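Local atomic coordinates of spindle pole body-associated protein VIK1 (Candida glabrata, PDB entry 4GKP), a protein that probably binds microtubules as the noncatalytic partner of the kinesin Kar3, represented here by its truncated neck and C-terminal motor homology domain. Residues A[37-42]-A[258-263]; A[84-89]-A[215-220]; A[209-214]-A[253-258]; A[237-242]-A[264-269]. One frame throughout, in Å; residues are numbered along the deposited sequence.

Contact 1. Residues A[37-42]-A[258-263]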
loop_
_atom_site.group_PDB
_atom_site.type_symbol
_atom_site.label_atom_id
_atom_site.label_comp_id
_atom_site.label_asym_id
_atom_site.label_seq_id
_atom_site.Cartn_x
_atom_site.Cartn_y
_atom_site.Cartn_z
ATOM N N GLU A 37 -14.806 -15.166 1.316
ATOM C CA GLU A 37 -13.903 -13.999 1.432
ATOM C C GLU A 37 -14.493 -12.927 2.358
ATOM O O GLU A 37 -14.468 -11.724 2.062
ATOM C CB GLU A 37 -13.537 -13.399 0.055
ATOM C CG GLU A 37 -13.210 -14.405 -1.045
ATOM C CD GLU A 37 -11.821 -15.015 -0.946
ATOM O OE1 GLU A 37 -11.110 -14.815 0.059
ATOM O OE2 GLU A 37 -11.434 -15.712 -1.903
ATOM N N SER A 38 -15.031 -13.380 3.482
ATOM C CA SER A 38 -15.700 -12.487 4.407
ATOM C C SER A 38 -15.177 -12.673 5.815
ATOM O O SER A 38 -14.683 -13.737 6.185
ATOM C CB SER A 38 -17.213 -12.727 4.388
ATOM O OG SER A 38 -17.539 -13.946 5.043
ATOM N N ILE A 39 -15.289 -11.612 6.596
ATOM C CA ILE A 39 -15.007 -11.680 8.018
ATOM C C ILE A 39 -16.235 -11.149 8.757
ATOM O O ILE A 39 -16.687 -10.021 8.519
ATOM C CB ILE A 39 -13.742 -10.870 8.395
ATOM C CG1 ILE A 39 -12.532 -11.341 7.583
ATOM C CG2 ILE A 39 -13.450 -10.979 9.886
ATOM C CD1 ILE A 39 -11.350 -10.395 7.646
ATOM N N GLU A 40 -16.803 -11.979 9.622
ATOM C CA GLU A 40 -17.849 -11.491 10.494
ATOM C C GLU A 40 -17.265 -11.084 11.834
ATOM O O GLU A 40 -16.535 -11.844 12.465
ATOM C CB GLU A 40 -18.998 -12.485 10.675
ATOM C CG GLU A 40 -20.037 -11.952 11.654
ATOM C CD GLU A 40 -21.352 -12.699 11.640
ATOM O OE1 GLU A 40 -21.343 -13.947 11.543
ATOM O OE2 GLU A 40 -22.397 -12.015 11.752
ATOM N N ASP A 41 -17.604 -9.863 12.228
ATOM C CA ASP A 41 -17.287 -9.293 13.520
ATOM C C ASP A 41 -18.448 -9.604 14.488
ATOM O O ASP A 41 -19.487 -8.945 14.465
ATOM C CB ASP A 41 -17.125 -7.789 13.310
ATOM C CG ASP A 41 -16.647 -7.059 14.535
ATOM O OD1 ASP A 41 -16.786 -7.593 15.658
ATOM O OD2 ASP A 41 -16.135 -5.926 14.358
ATOM N N MET A 42 -18.279 -10.624 15.321
ATOM C CA MET A 42 -19.328 -11.023 16.270
ATOM C C MET A 42 -19.467 -10.018 17.428
ATOM O O MET A 42 -20.504 -9.970 18.097
ATOM C CB MET A 42 -19.069 -12.431 16.824
ATOM C CG MET A 42 -18.786 -13.511 15.784
ATOM S SD MET A 42 -20.204 -13.968 14.760
ATOM N N ASP A 258 -11.532 -1.314 14.130
ATOM C CA ASP A 258 -11.474 -0.033 13.420
ATOM C C ASP A 258 -10.836 -0.191 12.038
ATOM O O ASP A 258 -11.254 0.451 11.074
ATOM C CB ASP A 258 -10.713 1.006 14.245
ATOM C CG ASP A 258 -11.505 1.479 15.455
ATOM O OD1 ASP A 258 -12.612 2.027 15.276
ATOM O OD2 ASP A 258 -11.021 1.303 16.588
ATOM N N ILE A 259 -9.831 -1.052 11.943
ATOM C CA ILE A 259 -9.261 -1.396 10.644
ATOM C C ILE A 259 -10.360 -1.960 9.737
ATOM O O ILE A 259 -10.537 -1.489 8.609
ATOM C CB ILE A 259 -8.081 -2.383 10.766
ATOM C CG1 ILE A 259 -6.883 -1.676 11.434
ATOM C CG2 ILE A 259 -7.752 -2.963 9.395
ATOM C CD1 ILE A 259 -5.780 -2.593 11.932
ATOM N N LEU A 260 -11.114 -2.935 10.254
ATOM C CA LEU A 260 -12.266 -3.476 9.534
ATOM C C LEU A 260 -13.269 -2.396 9.142
ATOM O O LEU A 260 -13.659 -2.304 7.972
ATOM C CB LEU A 260 -12.957 -4.586 10.334
ATOM C CG LEU A 260 -12.192 -5.899 10.509
ATOM C CD1 LEU A 260 -12.969 -6.836 11.418
ATOM C CD2 LEU A 260 -11.936 -6.571 9.173
ATOM N N LYS A 261 -13.680 -1.573 10.106
ATOM C CA LYS A 261 -14.631 -0.488 9.809
ATOM C C LYS A 261 -14.077 0.387 8.682
ATOM O O LYS A 261 -14.762 0.665 7.696
ATOM C CB LYS A 261 -14.960 0.351 11.060
ATOM N N LEU A 262 -12.820 0.789 8.831
ATOM C CA LEU A 262 -12.108 1.551 7.801
ATOM C C LEU A 262 -12.183 0.921 6.398
ATOM O O LEU A 262 -12.383 1.636 5.409
ATOM C CB LEU A 262 -10.654 1.746 8.228
ATOM C CG LEU A 262 -9.752 2.664 7.426
ATOM C CD1 LEU A 262 -10.335 4.067 7.332
ATOM C CD2 LEU A 262 -8.388 2.679 8.092
ATOM N N SER A 263 -12.035 -0.405 6.313
ATOM C CA SER A 263 -12.107 -1.092 5.017
ATOM C C SER A 263 -13.476 -0.903 4.360
ATOM O O SER A 263 -13.571 -0.720 3.138
ATOM C CB SER A 263 -11.709 -2.573 5.125
ATOM O OG SER A 263 -12.637 -3.338 5.863
#
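The small three-stranded antiparallel sheet of the kinesin-like motor homology domain rests here, through its middle strand 38-41, on the last helix, 256-266. Ile-39 and Asp-41, two residues apart on that strand, both send their CB toward the helix, and Leu-260 answers both with one branch each. CD1 of Ile-39 lies 4.2 Å from CD2 of Leu-260, methyl against methyl, and the two side chains cross at about a right angle. Ile-39 delivers that methyl from an extended end: CG1 stands anti to the carbonyl carbon (chi1 -56°), and CD1 continues away from the backbone. The other branch of Leu-260, CD1, stops 4.4 Å from OD2 of Asp-41, a loose contact of methyl with carboxylate and not a polar bond. The acid is occupied on its own side, OD1 accepting from the backbone N of Asn-44 in the turn that follows the strand. No hydrogen bond joins the two segments.

On the helix, OG of Ser-263 turns back to O of Leu-260 at 2.6 Å, in the carbonyl plane and on a lone pair, so this buried hydroxyl is satisfied within its own helix. The strand itself begins at a G1 beta bulge, where Glu-37 and Ser-38 both face Asn-33.

Leu-260 is shared by the whole small sheet, since it also touches Leu-30 of strand 30-33, Tyr-48 of strand 46-49 and Phe-50 just beyond. Phe-50 also packs on Ile-39 and Ser-263, touching both strand 38-41 and helix 256-266.

Contact 2. Residues A[84-89]-A[215-220]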
loop_
_atom_site.group_PDB
_atom_site.type_symbol
_atom_site.label_atom_id
_atom_site.label_comp_id
_atom_site.label_asym_id
_atom_site.label_seq_id
_atom_site.Cartn_x
_atom_site.Cartn_y
_atom_site.Cartn_z
ATOM N N ASN A 84 -1.618 2.749 -7.099
ATOM C CA ASN A 84 -1.178 2.743 -5.717
ATOM C C ASN A 84 -1.471 1.420 -5.004
ATOM O O ASN A 84 -2.268 0.604 -5.484
ATOM C CB ASN A 84 -1.802 3.921 -4.968
ATOM C CG ASN A 84 -3.282 3.730 -4.702
ATOM O OD1 ASN A 84 -3.677 2.797 -4.009
ATOM N ND2 ASN A 84 -4.108 4.618 -5.244
ATOM N N LEU A 85 -0.813 1.230 -3.864
ATOM C CA LEU A 85 -1.170 0.179 -2.928
ATOM C C LEU A 85 -1.102 0.807 -1.552
ATOM O O LEU A 85 -0.107 1.451 -1.230
ATOM C CB LEU A 85 -0.207 -1.024 -3.010
ATOM C CG LEU A 85 -0.370 -2.131 -1.954
ATOM C CD1 LEU A 85 -1.707 -2.868 -2.068
ATOM C CD2 LEU A 85 0.793 -3.124 -1.992
ATOM N N PHE A 86 -2.162 0.631 -0.757
ATOM C CA PHE A 86 -2.151 1.054 0.644
ATOM C C PHE A 86 -1.956 -0.133 1.556
ATOM O O PHE A 86 -2.630 -1.142 1.397
ATOM C CB PHE A 86 -3.474 1.674 1.036
ATOM C CG PHE A 86 -3.661 3.074 0.562
ATOM C CD1 PHE A 86 -4.043 3.329 -0.754
ATOM C CD2 PHE A 86 -3.501 4.141 1.452
ATOM C CE1 PHE A 86 -4.236 4.628 -1.185
ATOM C CE2 PHE A 86 -3.688 5.445 1.028
ATOM C CZ PHE A 86 -4.061 5.687 -0.295
ATOM N N SER A 87 -1.043 -0.008 2.509
ATOM C CA SER A 87 -0.872 -1.027 3.532
ATOM C C SER A 87 -1.307 -0.426 4.861
ATOM O O SER A 87 -0.692 0.542 5.346
ATOM C CB SER A 87 0.578 -1.501 3.604
ATOM O OG SER A 87 0.776 -2.314 4.754
ATOM N N VAL A 88 -2.384 -0.990 5.416
ATOM C CA VAL A 88 -3.035 -0.491 6.637
ATOM C C VAL A 88 -2.964 -1.552 7.741
ATOM O O VAL A 88 -3.386 -2.688 7.544
ATOM C CB VAL A 88 -4.508 -0.097 6.373
ATOM C CG1 VAL A 88 -5.180 0.437 7.646
ATOM C CG2 VAL A 88 -4.613 0.896 5.216
ATOM N N GLY A 89 -2.417 -1.172 8.892
ATOM C CA GLY A 89 -2.171 -2.087 10.008
ATOM C C GLY A 89 -1.894 -1.338 11.305
ATOM O O GLY A 89 -2.429 -0.250 11.534
ATOM N N PRO A 215 -9.082 8.164 10.809
ATOM C CA PRO A 215 -10.076 9.220 10.539
ATOM C C PRO A 215 -9.770 10.104 9.325
ATOM O O PRO A 215 -10.691 10.424 8.546
ATOM C CB PRO A 215 -10.051 10.053 11.822
ATOM C CG PRO A 215 -9.696 9.065 12.880
ATOM C CD PRO A 215 -8.675 8.170 12.230
ATOM N N ILE A 216 -8.499 10.480 9.158
ATOM C CA ILE A 216 -8.074 11.280 7.997
ATOM C C ILE A 216 -8.292 10.495 6.702
ATOM O O ILE A 216 -8.804 11.031 5.712
ATOM C CB ILE A 216 -6.597 11.737 8.094
ATOM C CG1 ILE A 216 -6.379 12.649 9.308
ATOM N N LEU A 217 -7.922 9.216 6.727
ATOM C CA LEU A 217 -8.150 8.343 5.583
ATOM C C LEU A 217 -9.652 8.250 5.294
ATOM O O LEU A 217 -10.085 8.578 4.194
ATOM C CB LEU A 217 -7.516 6.965 5.818
ATOM C CG LEU A 217 -7.362 5.993 4.644
ATOM C CD1 LEU A 217 -6.379 6.526 3.621
ATOM C CD2 LEU A 217 -6.905 4.636 5.152
ATOM N N LYS A 218 -10.437 7.848 6.293
ATOM C CA LYS A 218 -11.901 7.834 6.180
ATOM C C LYS A 218 -12.439 9.122 5.536
ATOM O O LYS A 218 -13.103 9.062 4.502
ATOM C CB LYS A 218 -12.556 7.592 7.546
ATOM N N ARG A 219 -12.124 10.277 6.130
ATOM C CA ARG A 219 -12.569 11.583 5.612
ATOM C C ARG A 219 -12.237 11.765 4.128
ATOM O O ARG A 219 -13.049 12.295 3.366
ATOM C CB ARG A 219 -11.992 12.744 6.437
ATOM C CG ARG A 219 -12.677 12.980 7.781
ATOM C CD ARG A 219 -12.346 14.351 8.362
ATOM N NE ARG A 219 -10.994 14.436 8.922
ATOM C CZ ARG A 219 -9.957 15.032 8.329
ATOM N NH1 ARG A 219 -10.092 15.618 7.141
ATOM N NH2 ARG A 219 -8.773 15.046 8.929
ATOM N N SER A 220 -11.047 11.323 3.721
ATOM C CA SER A 220 -10.691 11.266 2.306
ATOM C C SER A 220 -11.539 10.189 1.624
ATOM O O SER A 220 -12.031 10.373 0.512
ATOM C CB SER A 220 -9.210 10.938 2.152
ATOM O OG SER A 220 -8.414 11.662 3.074
#
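Leu-217 of helix 214-219 faces Phe-86 and Val-88, two residues of the central strand 83-88 that present their side chains to the same face of the sheet. The side chains of Phe-86 and Leu-217 run antiparallel alongside each other, and CE2, in the outer part of the ring, comes within 3.9 Å of CD1 of Leu-217. The methyl approaches the ring obliquely. The second methyl of the leucine, CD2, turns toward Val-88 and lies 4.4 Å from its CG2, a looser touch. The fork gives one methyl to each partner because CG of Leu-217 stands anti to its backbone N (chi1 -167°), which carries the branch point out from the helix toward the sheet.

The Phe-86 ring is hemmed in by other aromatics: it meets Phe-239 of helix 230-241 and Phe-246 of strand 246-250 with its plane inclined by about 25° and 30° to theirs. Leu-262 of helix 256-266 touches both Val-88 and Leu-217. Polar groups keep to the margins. Asn-84, at the start of the segment, gives ND2 to the hydroxyls of Thr-242 and Ser-244. Near the C-terminal part of helix 214-219, O of Ile-216 is gripped twice by Ser-220, by OG at 2.7 Å and by N at 3.0 Å, from opposite faces of the carbonyl plane.

Between strand and helix the chemistry is wholly apolar, with no hydrogen bond crossing. Helix 214-219 is therefore held against the sheet here by apolar packing, with no polar pair to fix the register of these two segments.

Contact 3. Residues A[209-214]-A[253-258]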
loop_
_atom_site.group_PDB
_atom_site.type_symbol
_atom_site.label_atom_id
_atom_site.label_comp_id
_atom_site.label_asym_id
_atom_site.label_seq_id
_atom_site.Cartn_x
_atom_site.Cartn_y
_atom_site.Cartn_z
ATOM N N TYR A 209 0.182 3.040 9.556
ATOM C CA TYR A 209 0.271 2.196 10.751
ATOM C C TYR A 209 0.027 2.954 12.064
ATOM O O TYR A 209 0.325 2.427 13.135
ATOM C CB TYR A 209 1.620 1.474 10.821
ATOM C CG TYR A 209 1.963 0.699 9.578
ATOM C CD1 TYR A 209 1.034 -0.170 9.002
ATOM C CD2 TYR A 209 3.216 0.818 8.981
ATOM C CE1 TYR A 209 1.337 -0.875 7.860
ATOM C CE2 TYR A 209 3.533 0.109 7.835
ATOM C CZ TYR A 209 2.586 -0.735 7.282
ATOM O OH TYR A 209 2.867 -1.459 6.150
ATOM N N GLN A 210 -0.511 4.176 11.974
ATOM C CA GLN A 210 -0.864 4.969 13.146
ATOM C C GLN A 210 -2.382 5.183 13.205
ATOM O O GLN A 210 -2.947 5.859 12.341
ATOM C CB GLN A 210 -0.100 6.300 13.157
ATOM C CG GLN A 210 -0.407 7.226 14.337
ATOM N N PRO A 211 -3.045 4.607 14.233
ATOM C CA PRO A 211 -4.510 4.641 14.422
ATOM C C PRO A 211 -5.118 6.042 14.340
ATOM O O PRO A 211 -6.241 6.199 13.856
ATOM C CB PRO A 211 -4.695 4.061 15.826
ATOM C CG PRO A 211 -3.525 3.155 15.997
ATOM C CD PRO A 211 -2.379 3.831 15.298
ATOM N N SER A 212 -4.371 7.036 14.809
ATOM C CA SER A 212 -4.699 8.450 14.629
ATOM C C SER A 212 -5.078 8.825 13.194
ATOM O O SER A 212 -5.909 9.715 12.986
ATOM C CB SER A 212 -3.509 9.309 15.073
ATOM O OG SER A 212 -3.462 10.535 14.361
ATOM N N ILE A 213 -4.467 8.161 12.207
ATOM C CA ILE A 213 -4.655 8.551 10.810
ATOM C C ILE A 213 -5.918 7.974 10.154
ATOM O O ILE A 213 -6.425 8.539 9.166
ATOM C CB ILE A 213 -3.396 8.270 9.955
ATOM C CG1 ILE A 213 -2.129 8.833 10.625
ATOM C CG2 ILE A 213 -3.565 8.828 8.549
ATOM C CD1 ILE A 213 -2.097 10.340 10.810
ATOM N N TYR A 214 -6.442 6.875 10.705
ATOM C CA TYR A 214 -7.652 6.237 10.146
ATOM C C TYR A 214 -8.766 7.255 9.848
ATOM O O TYR A 214 -9.328 7.228 8.754
ATOM C CB TYR A 214 -8.196 5.078 11.017
ATOM C CG TYR A 214 -7.227 3.956 11.400
ATOM C CD1 TYR A 214 -6.108 3.650 10.627
ATOM C CD2 TYR A 214 -7.477 3.168 12.520
ATOM C CE1 TYR A 214 -5.242 2.625 10.982
ATOM C CE2 TYR A 214 -6.629 2.139 12.878
ATOM C CZ TYR A 214 -5.509 1.873 12.111
ATOM O OH TYR A 214 -4.661 0.846 12.482
ATOM N N SER A 253 -4.329 -7.111 17.224
ATOM C CA SER A 253 -4.423 -5.724 17.664
ATOM C C SER A 253 -5.789 -5.283 18.175
ATOM O O SER A 253 -6.824 -5.817 17.775
ATOM C CB SER A 253 -3.993 -4.797 16.519
ATOM O OG SER A 253 -2.676 -5.107 16.087
ATOM N N ALA A 254 -5.772 -4.278 19.042
ATOM C CA ALA A 254 -6.990 -3.665 19.561
ATOM C C ALA A 254 -7.657 -2.771 18.513
ATOM O O ALA A 254 -8.834 -2.435 18.645
ATOM C CB ALA A 254 -6.683 -2.873 20.830
ATOM N N GLU A 255 -6.901 -2.396 17.477
ATOM C CA GLU A 255 -7.421 -1.580 16.369
ATOM C C GLU A 255 -8.113 -2.381 15.257
ATOM O O GLU A 255 -8.661 -1.783 14.328
ATOM C CB GLU A 255 -6.311 -0.721 15.745
ATOM C CG GLU A 255 -5.675 0.290 16.685
ATOM C CD GLU A 255 -4.496 -0.289 17.450
ATOM O OE1 GLU A 255 -3.985 0.401 18.361
ATOM O OE2 GLU A 255 -4.082 -1.436 17.145
ATOM N N VAL A 256 -8.104 -3.713 15.359
ATOM C CA VAL A 256 -8.613 -4.582 14.296
ATOM C C VAL A 256 -10.042 -4.222 13.866
ATOM O O VAL A 256 -10.323 -4.109 12.665
ATOM C CB VAL A 256 -8.417 -6.091 14.626
ATOM C CG1 VAL A 256 -9.313 -6.558 15.776
ATOM C CG2 VAL A 256 -8.631 -6.946 13.385
ATOM N N TYR A 257 -10.919 -3.978 14.841
ATOM C CA TYR A 257 -12.314 -3.582 14.572
ATOM C C TYR A 257 -12.401 -2.261 13.792
ATOM O O TYR A 257 -13.233 -2.112 12.893
ATOM C CB TYR A 257 -13.150 -3.555 15.887
ATOM C CG TYR A 257 -12.962 -4.832 16.715
ATOM C CD1 TYR A 257 -13.591 -6.032 16.350
ATOM C CD2 TYR A 257 -12.116 -4.852 17.826
ATOM C CE1 TYR A 257 -13.393 -7.201 17.074
ATOM C CE2 TYR A 257 -11.912 -6.015 18.556
ATOM C CZ TYR A 257 -12.553 -7.184 18.177
ATOM O OH TYR A 257 -12.346 -8.336 18.896
ATOM N N ASP A 258 -11.532 -1.314 14.130
ATOM C CA ASP A 258 -11.474 -0.033 13.420
ATOM C C ASP A 258 -10.836 -0.191 12.038
ATOM O O ASP A 258 -11.254 0.451 11.074
ATOM C CB ASP A 258 -10.713 1.006 14.245
ATOM C CG ASP A 258 -11.505 1.479 15.455
ATOM O OD1 ASP A 258 -12.612 2.027 15.276
ATOM O OD2 ASP A 258 -11.021 1.303 16.588
#
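This is a partly buried packing contact, its centre about 15 Å from the centre of the chain, joining the loop that leads from strand 201-208 into helix 214-219 to the turn that opens helix 256-266. Glu-255 of that turn meets both Pro-211 and Tyr-214 through its aliphatic part. CG of Glu-255 lies 3.6 Å from CG of Pro-211, and the carboxylate oxygen OE1 follows over the same proline atom at 3.7 Å. The chain of the glutamate is bent at its second torsion (chi2 89°), which keeps the carboxylate beside the proline ring.

Nearer its root, CB of Glu-255 sits at the edge of the Tyr-214 ring, close to its plane and 4.0 Å from OH. The tyrosine and glutamate side chains cross at about a right angle, with ring and carboxylate planes 77° apart. Further back along the same ring, CD2 of Tyr-214 is 4.3 Å from CB of Asp-258, three residues after Glu-255. One face of the ring is covered from within its own loop by CA of Pro-211, 3.6 Å above the centre. The phenol oxygen is tied to O of Gly-89, just after strand 83-88, so the hydroxyl that touches Glu-255 also anchors the ring to the central sheet.

The turn from Ser-253 to Val-256 is a type I beta turn. By position, loop 209-214 probably corresponds to the switch II region of kinesins, between the strand and the next helix; in this noncatalytic relative it packs against the start of the last helix.

Contact 4. Residues A[237-242]-A[264-269]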
loop_
_atom_site.group_PDB
_atom_site.type_symbol
_atom_site.label_atom_id
_atom_site.label_comp_id
_atom_site.label_asym_id
_atom_site.label_seq_id
_atom_site.Cartn_x
_atom_site.Cartn_y
_atom_site.Cartn_z
ATOM N N LYS A 237 -6.089 13.294 -3.891
ATOM C CA LYS A 237 -5.456 13.319 -5.214
ATOM C C LYS A 237 -5.118 11.891 -5.707
ATOM O O LYS A 237 -5.294 11.587 -6.895
ATOM C CB LYS A 237 -4.203 14.203 -5.182
ATOM C CG LYS A 237 -3.329 14.161 -6.428
ATOM C CD LYS A 237 -3.999 14.832 -7.612
ATOM C CE LYS A 237 -3.268 14.506 -8.903
ATOM N NZ LYS A 237 -4.065 14.888 -10.103
ATOM N N ILE A 238 -4.666 11.038 -4.777
ATOM C CA ILE A 238 -4.347 9.625 -5.024
ATOM C C ILE A 238 -5.605 8.791 -5.333
ATOM O O ILE A 238 -5.639 8.074 -6.353
ATOM C CB ILE A 238 -3.521 9.035 -3.844
ATOM C CG1 ILE A 238 -2.128 9.664 -3.800
ATOM C CG2 ILE A 238 -3.390 7.531 -3.931
ATOM C CD1 ILE A 238 -1.433 9.550 -2.462
ATOM N N PHE A 239 -6.642 8.900 -4.486
ATOM C CA PHE A 239 -7.930 8.214 -4.747
ATOM C C PHE A 239 -8.603 8.670 -6.043
ATOM O O PHE A 239 -9.322 7.887 -6.677
ATOM C CB PHE A 239 -8.935 8.347 -3.590
ATOM C CG PHE A 239 -8.473 7.741 -2.294
ATOM C CD1 PHE A 239 -7.860 6.493 -2.262
ATOM C CD2 PHE A 239 -8.674 8.414 -1.093
ATOM C CE1 PHE A 239 -7.436 5.941 -1.067
ATOM C CE2 PHE A 239 -8.250 7.869 0.107
ATOM C CZ PHE A 239 -7.630 6.632 0.119
ATOM N N HIS A 240 -8.375 9.921 -6.443
ATOM C CA HIS A 240 -9.040 10.434 -7.639
ATOM C C HIS A 240 -8.285 10.181 -8.903
ATOM O O HIS A 240 -8.897 9.972 -9.940
ATOM C CB HIS A 240 -9.358 11.927 -7.512
ATOM C CG HIS A 240 -10.210 12.467 -8.645
ATOM N ND1 HIS A 240 -9.694 13.178 -9.670
ATOM C CD2 HIS A 240 -11.580 12.354 -8.897
ATOM C CE1 HIS A 240 -10.680 13.513 -10.528
ATOM N NE2 HIS A 240 -11.833 13.007 -10.055
ATOM N N ASP A 241 -6.955 10.204 -8.840
ATOM C CA ASP A 241 -6.144 10.182 -10.056
ATOM C C ASP A 241 -5.254 8.956 -10.285
ATOM O O ASP A 241 -4.501 8.920 -11.265
ATOM C CB ASP A 241 -5.338 11.472 -10.154
ATOM C CG ASP A 241 -6.201 12.648 -10.566
ATOM O OD1 ASP A 241 -6.795 12.593 -11.664
ATOM O OD2 ASP A 241 -6.292 13.621 -9.793
ATOM N N THR A 242 -5.342 7.969 -9.385
ATOM C CA THR A 242 -4.626 6.695 -9.521
ATOM C C THR A 242 -5.587 5.566 -9.171
ATOM O O THR A 242 -6.500 5.772 -8.372
ATOM C CB THR A 242 -3.359 6.608 -8.612
ATOM O OG1 THR A 242 -3.728 6.426 -7.246
ATOM C CG2 THR A 242 -2.513 7.850 -8.702
ATOM N N SER A 264 -14.520 -0.915 5.186
ATOM C CA SER A 264 -15.901 -0.680 4.743
ATOM C C SER A 264 -16.095 0.650 3.986
ATOM O O SER A 264 -16.806 0.700 2.978
ATOM C CB SER A 264 -16.857 -0.760 5.943
ATOM O OG SER A 264 -18.184 -0.451 5.566
ATOM N N HIS A 265 -15.470 1.718 4.473
ATOM C CA HIS A 265 -15.530 3.012 3.792
ATOM C C HIS A 265 -14.679 3.044 2.556
ATOM O O HIS A 265 -15.076 3.621 1.548
ATOM C CB HIS A 265 -15.151 4.155 4.733
ATOM C CG HIS A 265 -16.070 4.287 5.927
ATOM N ND1 HIS A 265 -17.371 4.627 5.809
ATOM C CD2 HIS A 265 -15.833 4.102 7.290
ATOM C CE1 HIS A 265 -17.938 4.659 7.033
ATOM N NE2 HIS A 265 -16.994 4.341 7.938
ATOM N N LEU A 266 -13.509 2.407 2.613
ATOM C CA LEU A 266 -12.585 2.384 1.477
ATOM C C LEU A 266 -13.094 1.506 0.339
ATOM O O LEU A 266 -12.620 1.615 -0.790
ATOM C CB LEU A 266 -11.201 1.924 1.920
ATOM C CG LEU A 266 -10.435 2.904 2.797
ATOM C CD1 LEU A 266 -9.278 2.202 3.498
ATOM C CD2 LEU A 266 -9.945 4.062 1.952
ATOM N N SER A 267 -14.072 0.653 0.648
ATOM C CA SER A 267 -14.671 -0.253 -0.329
ATOM C C SER A 267 -15.502 0.471 -1.381
ATOM O O SER A 267 -15.973 -0.153 -2.325
ATOM C CB SER A 267 -15.540 -1.298 0.376
ATOM O OG SER A 267 -16.803 -0.760 0.739
ATOM N N PHE A 268 -15.686 1.779 -1.218
ATOM C CA PHE A 268 -16.486 2.563 -2.172
ATOM C C PHE A 268 -15.656 3.363 -3.192
ATOM O O PHE A 268 -16.221 4.020 -4.070
ATOM C CB PHE A 268 -17.476 3.484 -1.430
ATOM C CG PHE A 268 -18.633 2.753 -0.789
ATOM C CD1 PHE A 268 -19.623 2.151 -1.573
ATOM C CD2 PHE A 268 -18.741 2.672 0.600
ATOM C CE1 PHE A 268 -20.688 1.476 -0.989
ATOM C CE2 PHE A 268 -19.807 2.000 1.193
ATOM C CZ PHE A 268 -20.781 1.402 0.397
ATOM N N ILE A 269 -14.327 3.308 -3.069
ATOM C CA ILE A 269 -13.421 4.075 -3.935
ATOM C C ILE A 269 -13.395 3.480 -5.336
ATOM O O ILE A 269 -13.222 2.263 -5.504
ATOM C CB ILE A 269 -12.005 4.210 -3.311
ATOM C CG1 ILE A 269 -11.983 5.393 -2.339
ATOM C CG2 ILE A 269 -10.924 4.411 -4.371
ATOM C CD1 ILE A 269 -11.066 5.196 -1.156
#
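Phe-239 of helix 230-241 and Ile-269, just beyond helix 256-266, form a CH-pi contact at the centre of this interface. From CB, which points toward the other segment, CG stands anti to the carbonyl carbon (chi1 -62°), and the turn about CB-CG (chi2 -44°) leaves a ring face to the isoleucine. CD1 of Ile-269 stands over the middle of that face, 3.6 Å from the centroid and 10° off the ring normal. CG of Phe-239 is 3.8 Å from this methyl, CD1 and CE1 are slightly closer, and CZ, at the far end, is 3.9 Å from it. CZ also meets CD2 of Leu-266 at 3.9 Å, an oblique approach to the ring from a side chain that crosses it at about a right angle. Leu-266 does not aim its CB at the phenylalanine; its end reaches it.

Segment 237-242 is also braced internally. O of Ile-238 takes two bonds from Thr-242, from OG1 at 2.7 Å and from N at 3.0 Å, on opposite faces of its plane, where the helix ends. NZ of Lys-237 forms a salt bridge to OD2 of Asp-241 at 2.6 Å, coming from above the carboxylate plane, and NZ has a further partner in O of Glu-149.

Leu-266 and Ile-269 also rest on Phe-246 of strand 246-250, so the pair sits against the large sheet. In kinesins with an N-terminal motor the chain leaving the last helix becomes the neck linker; Ile-269 probably holds a comparable place, at the start of a C-terminal tail consistent with the neck mimic.

Overall arrangement
Helix 256-266 is the common element: contact 1 uses its middle, contact 3 its start and contact 4 its end, while contact 2 lies beside it on strand 83-88 of the large mixed sheet. Contacts 2 and 4 have centres about 9 Å apart, contacts 2 and 3 about 11 Å, and contacts 1 and 4, like contacts 3 and 4, about 18 Å. Along the chain, contact 1 spans contacts 2 and 3, contact 2 closes before contact 4 opens, and contact 3 crosses both of these. Helices 214-219, 230-241 and 256-266 are thereby packed with one another and the central sheet, and the last of them also carries the small sheet, in the manner of a kinesin motor domain.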